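Phosphoinositol-specific phospholipase C (Pseudomonas sp., PDB 5FYP) probably cleaves phosphoinositides in a calcium-dependent manner, as a bacterial phosphoinositide-specific phospholipase C. Local coordinates at residues Leu94-Asp106 with Phe136-Leu148. Numbering follows the deposited sequence.
Sequences LEACLNDVKNWSD and FDELVARVFQGKL
L98 CD2 and V101 CG1 come in at the edge of the F144 ring, while V143 CG1, from the same helix as F144, lies 4.0 Å above the centre of one face; the F136 ring takes L94 CD2 at its edge. Both rings lie on the strand-facing side of two neighbouring helices, 94-106 and 136-144, outside what is, by family, a TIM-type barrel. The helices run roughly parallel (32°) and cover strands 46-52, 114-120 and 184-189, where F144 also meets L116 and L186. Packing is knobs-into-holes both ways: L98 enters among L139, V140, V143 and F144, and V143 among E95, L98, N99 and K102.

Polar groups close the outer side. R142 and E95 form a two-pronged salt bridge, NH1 to OE2 at 2.8 Å and NH2 to OE1 at 3.1 Å; both oxygens lie near the guanidinium plane but are met from above the carboxylate, the planes being 58° apart. A water donates to N99 OD1 and V143 O. Past the helix end, K147's last torsion (chi4 -66°) lets NZ donate a hydrogen bond to S105 OG, also hydrogen-bonded to H111 NE2. K102, D106 and K147 form a salt-bridge network: K102 NZ takes the syn lone pair of D106 OD2, and K147 NZ meets OD1 on the anti side, tilted out of the carboxylate plane, at 2.8 Å.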
ATOM      1  N   LEU A  94      12.512   9.714  -2.112  1.00  9.89           N
ATOM      2  CA  LEU A  94      11.651   8.756  -1.461  1.00 10.12           C
ATOM      3  C   LEU A  94      11.748   8.846   0.040  1.00 10.01           C
ATOM      4  O   LEU A  94      10.744   8.898   0.766  1.00 10.51           O
ATOM      5  CB  LEU A  94      11.929   7.333  -1.932  1.00  9.63           C
ATOM      6  CG  LEU A  94      11.101   6.250  -1.243  1.00 10.49           C
ATOM      7  CD1 LEU A  94       9.617   6.431  -1.454  1.00 11.02           C
ATOM      8  CD2 LEU A  94      11.522   4.866  -1.695  1.00 10.13           C
ATOM      9  N   GLU A  95      12.980   8.876   0.540  1.00 10.39           N
ATOM     10  CA  GLU A  95      13.182   8.952   1.995  1.00 11.37           C
ATOM     11  C   GLU A  95      12.502  10.175   2.587  1.00 11.39           C
ATOM     12  O   GLU A  95      11.890  10.114   3.660  1.00 11.78           O
ATOM     13  CB  GLU A  95      14.679   8.926   2.327  1.00 12.75           C
ATOM     14  CG  GLU A  95      14.966   9.033   3.807  1.00 14.29           C
ATOM     15  CD  GLU A  95      16.402   8.717   4.173  1.00 17.83           C
ATOM     16  OE1 GLU A  95      17.169   8.212   3.341  1.00 19.57           O
ATOM     17  OE2 GLU A  95      16.768   8.936   5.339  1.00 21.14           O
ATOM     18  N   ALA A  96      12.600  11.301   1.888  1.00 12.56           N
ATOM     19  CA  ALA A  96      11.952  12.527   2.377  1.00 12.77           C
ATOM     20  C   ALA A  96      10.419  12.371   2.455  1.00 11.96           C
ATOM     21  O   ALA A  96       9.768  12.773   3.428  1.00 13.30           O
ATOM     22  CB  ALA A  96      12.297  13.693   1.496  1.00 14.22           C
ATOM     23  N   CYS A  97       9.847  11.788   1.413  1.00 11.02           N
ATOM     24  CA  CYS A  97       8.411  11.536   1.384  1.00 10.88           C
ATOM     25  C   CYS A  97       7.980  10.603   2.522  1.00 10.79           C
ATOM     26  O   CYS A  97       6.970  10.833   3.186  1.00 11.73           O
ATOM     27  CB  CYS A  97       7.958  10.966   0.045  1.00 10.94           C
ATOM     28  SG  CYS A  97       8.160  12.065  -1.377  1.00 11.35           S
ATOM     29  N   LEU A  98       8.753   9.547   2.720  1.00 10.53           N
ATOM     30  CA  LEU A  98       8.471   8.633   3.816  1.00  9.37           C
ATOM     31  C   LEU A  98       8.560   9.349   5.176  1.00 11.30           C
ATOM     32  O   LEU A  98       7.727   9.124   6.062  1.00 12.86           O
ATOM     33  CB  LEU A  98       9.407   7.433   3.777  1.00 11.19           C
ATOM     34  CG  LEU A  98       9.308   6.550   2.538  1.00 11.55           C
ATOM     35  CD1 LEU A  98      10.305   5.411   2.656  1.00 14.13           C
ATOM     36  CD2 LEU A  98       7.920   5.996   2.317  1.00 12.03           C
ATOM     37  N   ASN A  99       9.557  10.208   5.337  1.00 11.60           N
ATOM     38  CA  ASN A  99       9.677  10.981   6.572  1.00 13.18           C
ATOM     39  C   ASN A  99       8.528  11.941   6.816  1.00 13.90           C
ATOM     40  O   ASN A  99       8.137  12.141   7.971  1.00 14.84           O
ATOM     41  CB  ASN A  99      11.005  11.712   6.623  1.00 14.53           C
ATOM     42  CG  ASN A  99      12.079  10.863   7.267  1.00 18.96           C
ATOM     43  OD1 ASN A  99      11.877  10.297   8.353  1.00 25.08           O
ATOM     44  ND2 ASN A  99      13.221  10.805   6.644  1.00 22.84           N
ATOM     45  N   ASP A 100       7.931  12.458   5.742  1.00 12.90           N
ATOM     46  CA  ASP A 100       6.732  13.289   5.929  1.00 13.57           C
ATOM     47  C   ASP A 100       5.619  12.463   6.599  1.00 13.59           C
ATOM     48  O   ASP A 100       4.920  12.941   7.492  1.00 14.26           O
ATOM     49  CB  ASP A 100       6.221  13.817   4.595  1.00 13.83           C
ATOM     50  CG  ASP A 100       7.020  14.992   4.080  1.00 16.04           C
ATOM     51  OD1 ASP A 100       7.807  15.575   4.844  1.00 20.25           O
ATOM     52  OD2 ASP A 100       6.827  15.299   2.892  1.00 15.46           O
ATOM     53  N   VAL A 101       5.469  11.202   6.209  1.00 12.39           N
ATOM     54  CA  VAL A 101       4.468  10.309   6.817  1.00 12.83           C
ATOM     55  C   VAL A 101       4.858   9.995   8.258  1.00 12.78           C
ATOM     56  O   VAL A 101       4.027  10.040   9.162  1.00 14.29           O
ATOM     57  CB  VAL A 101       4.280   9.034   5.985  1.00 12.73           C
ATOM     58  CG1 VAL A 101       3.274   8.117   6.652  1.00 11.03           C
ATOM     59  CG2 VAL A 101       3.826   9.400   4.585  1.00 10.96           C
ATOM     60  N   LYS A 102       6.117   9.660   8.461  1.00 12.13           N
ATOM     61  CA  LYS A 102       6.614   9.326   9.800  1.00 13.19           C
ATOM     62  C   LYS A 102       6.373  10.488  10.782  1.00 13.99           C
ATOM     63  O   LYS A 102       5.901  10.308  11.896  1.00 15.10           O
ATOM     64  CB  LYS A 102       8.083   8.963   9.693  1.00 12.86           C
ATOM     65  CG  LYS A 102       8.678   8.356  10.951  1.00 18.00           C
ATOM     66  CD  LYS A 102       9.229   9.357  11.905  1.00 19.32           C
ATOM     67  CE  LYS A 102       9.944   8.630  13.027  1.00 22.83           C
ATOM     68  NZ  LYS A 102      10.322   9.518  14.139  1.00 23.43           N
ATOM     69  N   ASN A 103       6.695  11.695  10.329  1.00 14.01           N
ATOM     70  CA  ASN A 103       6.502  12.881  11.149  1.00 14.87           C
ATOM     71  C   ASN A 103       5.030  13.158  11.455  1.00 15.29           C
ATOM     72  O   ASN A 103       4.693  13.484  12.578  1.00 17.03           O
ATOM     73  CB  ASN A 103       7.142  14.095  10.484  1.00 16.55           C
ATOM     74  CG  ASN A 103       8.658  14.036  10.480  1.00 18.73           C
ATOM     75  OD1 ASN A 103       9.278  13.383  11.319  1.00 23.47           O
ATOM     76  ND2 ASN A 103       9.263  14.710   9.525  1.00 20.88           N
ATOM     77  N   TRP A 104       4.159  13.013  10.454  1.00 13.32           N
ATOM     78  CA  TRP A 104       2.723  13.177  10.697  1.00 13.72           C
ATOM     79  C   TRP A 104       2.276  12.151  11.740  1.00 14.44           C
ATOM     80  O   TRP A 104       1.550  12.467  12.688  1.00 14.88           O
ATOM     81  CB  TRP A 104       1.919  13.045   9.391  1.00 11.87           C
ATOM     82  CG  TRP A 104       0.450  13.291   9.585  1.00 12.80           C
ATOM     83  CD1 TRP A 104      -0.217  14.460   9.340  1.00 13.47           C
ATOM     84  CD2 TRP A 104      -0.526  12.375  10.086  1.00 12.00           C
ATOM     85  NE1 TRP A 104      -1.530  14.338   9.648  1.00 14.10           N
ATOM     86  CE2 TRP A 104      -1.750  13.070  10.127  1.00 13.59           C
ATOM     87  CE3 TRP A 104      -0.489  11.029  10.502  1.00 12.67           C
ATOM     88  CZ2 TRP A 104      -2.921  12.482  10.587  1.00 13.35           C
ATOM     89  CZ3 TRP A 104      -1.653  10.458  10.961  1.00 13.20           C
ATOM     90  CH2 TRP A 104      -2.854  11.170  10.971  1.00 13.99           C
ATOM     91  N   SER A 105       2.737  10.914  11.588  1.00 14.33           N
ATOM     92  CA  SER A 105       2.388   9.843  12.542  1.00 14.23           C
ATOM     93  C   SER A 105       2.814  10.212  13.978  1.00 14.56           C
ATOM     94  O   SER A 105       2.016  10.108  14.915  1.00 15.42           O
ATOM     95  CB  SER A 105       3.026   8.538  12.118  1.00 13.38           C
ATOM     96  OG  SER A 105       2.906   7.534  13.117  1.00 14.36           O
ATOM     97  N   ASP A 106       4.049  10.675  14.144  1.00 15.84           N
ATOM     98  CA  ASP A 106       4.517  11.098  15.462  1.00 16.34           C
ATOM     99  C   ASP A 106       3.643  12.207  16.095  1.00 15.93           C
ATOM    100  O   ASP A 106       3.453  12.247  17.287  1.00 22.53           O
ATOM    101  CB  ASP A 106       5.937  11.635  15.366  1.00 16.65           C
ATOM    102  CG  ASP A 106       6.984  10.564  15.240  1.00 19.03           C
ATOM    103  OD1 ASP A 106       6.706   9.377  15.496  1.00 21.53           O
ATOM    104  OD2 ASP A 106       8.139  10.923  14.915  1.00 23.80           O
ATOM    105  N   PHE A 136      15.958  -1.806   0.193  1.00  9.72           N
ATOM    106  CA  PHE A 136      14.645  -1.185   0.324  1.00  9.68           C
ATOM    107  C   PHE A 136      14.050  -1.419   1.710  1.00  9.96           C
ATOM    108  O   PHE A 136      13.588  -0.464   2.346  1.00 10.28           O
ATOM    109  CB  PHE A 136      13.775  -1.710  -0.805  1.00 10.11           C
ATOM    110  CG  PHE A 136      12.450  -1.043  -0.930  1.00 10.69           C
ATOM    111  CD1 PHE A 136      12.368   0.259  -1.395  1.00 12.13           C
ATOM    112  CD2 PHE A 136      11.282  -1.732  -0.630  1.00 15.39           C
ATOM    113  CE1 PHE A 136      11.162   0.884  -1.583  1.00 15.51           C
ATOM    114  CE2 PHE A 136      10.044  -1.115  -0.827  1.00 14.43           C
ATOM    115  CZ  PHE A 136      10.020   0.208  -1.276  1.00 15.67           C
ATOM    116  N   ASP A 137      14.094  -2.667   2.179  1.00  9.69           N
ATOM    117  CA  ASP A 137      13.631  -2.969   3.534  1.00 10.36           C
ATOM    118  C   ASP A 137      14.422  -2.168   4.561  1.00 11.11           C
ATOM    119  O   ASP A 137      13.835  -1.689   5.539  1.00 12.39           O
ATOM    120  CB  ASP A 137      13.727  -4.448   3.852  1.00 11.12           C
ATOM    121  CG  ASP A 137      12.530  -5.258   3.374  1.00 11.05           C
ATOM    122  OD1 ASP A 137      11.610  -4.679   2.745  1.00 11.16           O
ATOM    123  OD2 ASP A 137      12.482  -6.448   3.711  1.00 12.21           O
ATOM    124  N   GLU A 138      15.726  -2.045   4.360  1.00 11.35           N
ATOM    125  CA  GLU A 138      16.528  -1.332   5.336  1.00 12.43           C
ATOM    126  C   GLU A 138      16.140   0.153   5.394  1.00 12.55           C
ATOM    127  O   GLU A 138      16.089   0.731   6.466  1.00 14.44           O
ATOM    128  CB  GLU A 138      18.023  -1.553   5.073  1.00 13.40           C
ATOM    129  CG  GLU A 138      18.458  -2.956   5.480  1.00 16.76           C
ATOM    130  CD  GLU A 138      19.888  -3.329   5.189  1.00 21.69           C
ATOM    131  OE1 GLU A 138      20.575  -2.603   4.482  1.00 25.47           O
ATOM    132  OE2 GLU A 138      20.289  -4.402   5.659  1.00 29.18           O
ATOM    133  N   LEU A 139      15.858   0.752   4.234  1.00 11.68           N
ATOM    134  CA  LEU A 139      15.402   2.142   4.197  1.00 11.63           C
ATOM    135  C   LEU A 139      14.081   2.294   4.954  1.00 11.79           C
ATOM    136  O   LEU A 139      13.962   3.169   5.802  1.00 12.39           O
ATOM    137  CB  LEU A 139      15.222   2.629   2.755  1.00 10.71           C
ATOM    138  CG  LEU A 139      14.476   3.953   2.598  1.00 14.65           C
ATOM    139  CD1 LEU A 139      15.226   5.071   3.294  1.00 15.58           C
ATOM    140  CD2 LEU A 139      14.264   4.303   1.138  1.00 16.18           C
ATOM    141  N   VAL A 140      13.085   1.482   4.601  1.00 10.80           N
ATOM    142  CA  VAL A 140      11.783   1.720   5.200  1.00 10.57           C
ATOM    143  C   VAL A 140      11.809   1.449   6.717  1.00 11.60           C
ATOM    144  O   VAL A 140      11.130   2.122   7.473  1.00 13.24           O
ATOM    145  CB  VAL A 140      10.644   0.982   4.475  1.00 10.52           C
ATOM    146  CG1 VAL A 140      10.603   1.413   2.992  1.00 10.53           C
ATOM    147  CG2 VAL A 140      10.724  -0.523   4.593  1.00 11.19           C
ATOM    148  N   ALA A 141      12.608   0.473   7.124  1.00 12.89           N
ATOM    149  CA  ALA A 141      12.756   0.174   8.552  1.00 14.84           C
ATOM    150  C   ALA A 141      13.484   1.305   9.286  1.00 15.09           C
ATOM    151  O   ALA A 141      13.134   1.649  10.390  1.00 17.21           O
ATOM    152  CB  ALA A 141      13.489  -1.145   8.755  1.00 11.98           C
ATOM    153  N   ARG A 142      14.486   1.868   8.643  1.00 15.02           N
ATOM    154  CA  ARG A 142      15.228   2.997   9.237  1.00 16.49           C
ATOM    155  C   ARG A 142      14.333   4.216   9.434  1.00 15.54           C
ATOM    156  O   ARG A 142      14.386   4.881  10.455  1.00 18.09           O
ATOM    157  CB  ARG A 142      16.433   3.351   8.382  1.00 19.18           C
ATOM    158  CG  ARG A 142      17.272   4.468   8.942  1.00 21.23           C
ATOM    159  CD  ARG A 142      18.643   4.488   8.265  1.00 22.94           C
ATOM    160  NE  ARG A 142      18.539   4.614   6.810  1.00 22.66           N
ATOM    161  CZ  ARG A 142      18.197   5.733   6.171  1.00 23.12           C
ATOM    162  NH1 ARG A 142      17.917   6.839   6.836  1.00 21.87           N
ATOM    163  NH2 ARG A 142      18.129   5.736   4.847  1.00 21.95           N
ATOM    164  N   VAL A 143      13.472   4.483   8.456  1.00 14.79           N
ATOM    165  CA  VAL A 143      12.560   5.612   8.573  1.00 13.23           C
ATOM    166  C   VAL A 143      11.471   5.345   9.616  1.00 13.62           C
ATOM    167  O   VAL A 143      11.269   6.143  10.529  1.00 15.04           O
ATOM    168  CB  VAL A 143      11.905   5.946   7.220  1.00 14.47           C
ATOM    169  CG1 VAL A 143      10.806   6.989   7.383  1.00 14.29           C
ATOM    170  CG2 VAL A 143      12.947   6.453   6.243  1.00 15.01           C
ATOM    171  N   PHE A 144      10.777   4.218   9.504  1.00 12.75           N
ATOM    172  CA  PHE A 144       9.570   3.985  10.301  1.00 13.23           C
ATOM    173  C   PHE A 144       9.776   3.268  11.618  1.00 15.42           C
ATOM    174  O   PHE A 144       8.921   3.378  12.490  1.00 17.41           O
ATOM    175  CB  PHE A 144       8.522   3.233   9.476  1.00 12.82           C
ATOM    176  CG  PHE A 144       7.965   4.058   8.342  1.00 11.47           C
ATOM    177  CD1 PHE A 144       7.118   5.116   8.621  1.00 12.73           C
ATOM    178  CD2 PHE A 144       8.281   3.791   7.029  1.00 11.19           C
ATOM    179  CE1 PHE A 144       6.601   5.908   7.620  1.00 12.14           C
ATOM    180  CE2 PHE A 144       7.776   4.579   6.012  1.00 11.56           C
ATOM    181  CZ  PHE A 144       6.942   5.647   6.290  1.00 11.88           C
ATOM    182  N   GLN A 145      10.886   2.535  11.723  1.00 18.80           N
ATOM    183  CA  GLN A 145      11.249   1.788  12.888  1.00 21.53           C
ATOM    184  C   GLN A 145      10.083   0.912  13.335  1.00 21.02           C
ATOM    185  O   GLN A 145       9.460   0.205  12.530  1.00 20.28           O
ATOM    186  CB  GLN A 145      11.720   2.795  13.947  1.00 22.13           C
ATOM    187  CG  GLN A 145      12.934   3.617  13.543  1.00 27.41           C
ATOM    188  N   GLY A 146       9.654   1.060  14.568  1.00 20.46           N
ATOM    189  CA  GLY A 146       8.630   0.202  15.087  1.00 19.29           C
ATOM    190  C   GLY A 146       7.228   0.516  14.657  1.00 16.82           C
ATOM    191  O   GLY A 146       6.313  -0.172  15.082  1.00 17.04           O
ATOM    192  N   LYS A 147       7.028   1.533  13.801  1.00 14.56           N
ATOM    193  CA  LYS A 147       5.674   1.850  13.342  1.00 12.24           C
ATOM    194  C   LYS A 147       5.109   0.809  12.389  1.00 10.51           C
ATOM    195  O   LYS A 147       3.911   0.746  12.204  1.00 10.92           O
ATOM    196  CB  LYS A 147       5.622   3.214  12.661  1.00 11.83           C
ATOM    197  CG  LYS A 147       5.877   4.383  13.582  1.00 13.44           C
ATOM    198  CD  LYS A 147       5.854   5.698  12.795  1.00 14.52           C
ATOM    199  CE  LYS A 147       6.227   6.919  13.637  1.00 17.85           C
ATOM    200  NZ  LYS A 147       5.218   7.197  14.695  1.00 18.43           N
ATOM    201  N   LEU A 148       5.972   0.033  11.747  1.00  9.93           N
ATOM    202  CA  LEU A 148       5.488  -0.880  10.696  1.00  9.98           C
ATOM    203  C   LEU A 148       4.688  -2.050  11.243  1.00  9.70           C
ATOM    204  O   LEU A 148       4.978  -2.591  12.326  1.00 10.93           O
ATOM    205  CB  LEU A 148       6.646  -1.415   9.868  1.00  9.41           C
ATOM    206  CG  LEU A 148       7.447  -0.352   9.110  1.00 10.16           C
ATOM    207  CD1 LEU A 148       8.496  -1.039   8.275  1.00 12.68           C
ATOM    208  CD2 LEU A 148       6.574   0.510   8.251  1.00 10.36           C
TER
HETATM  209  O   HOH W   1      12.777   8.577  10.635  1.00 33.10           O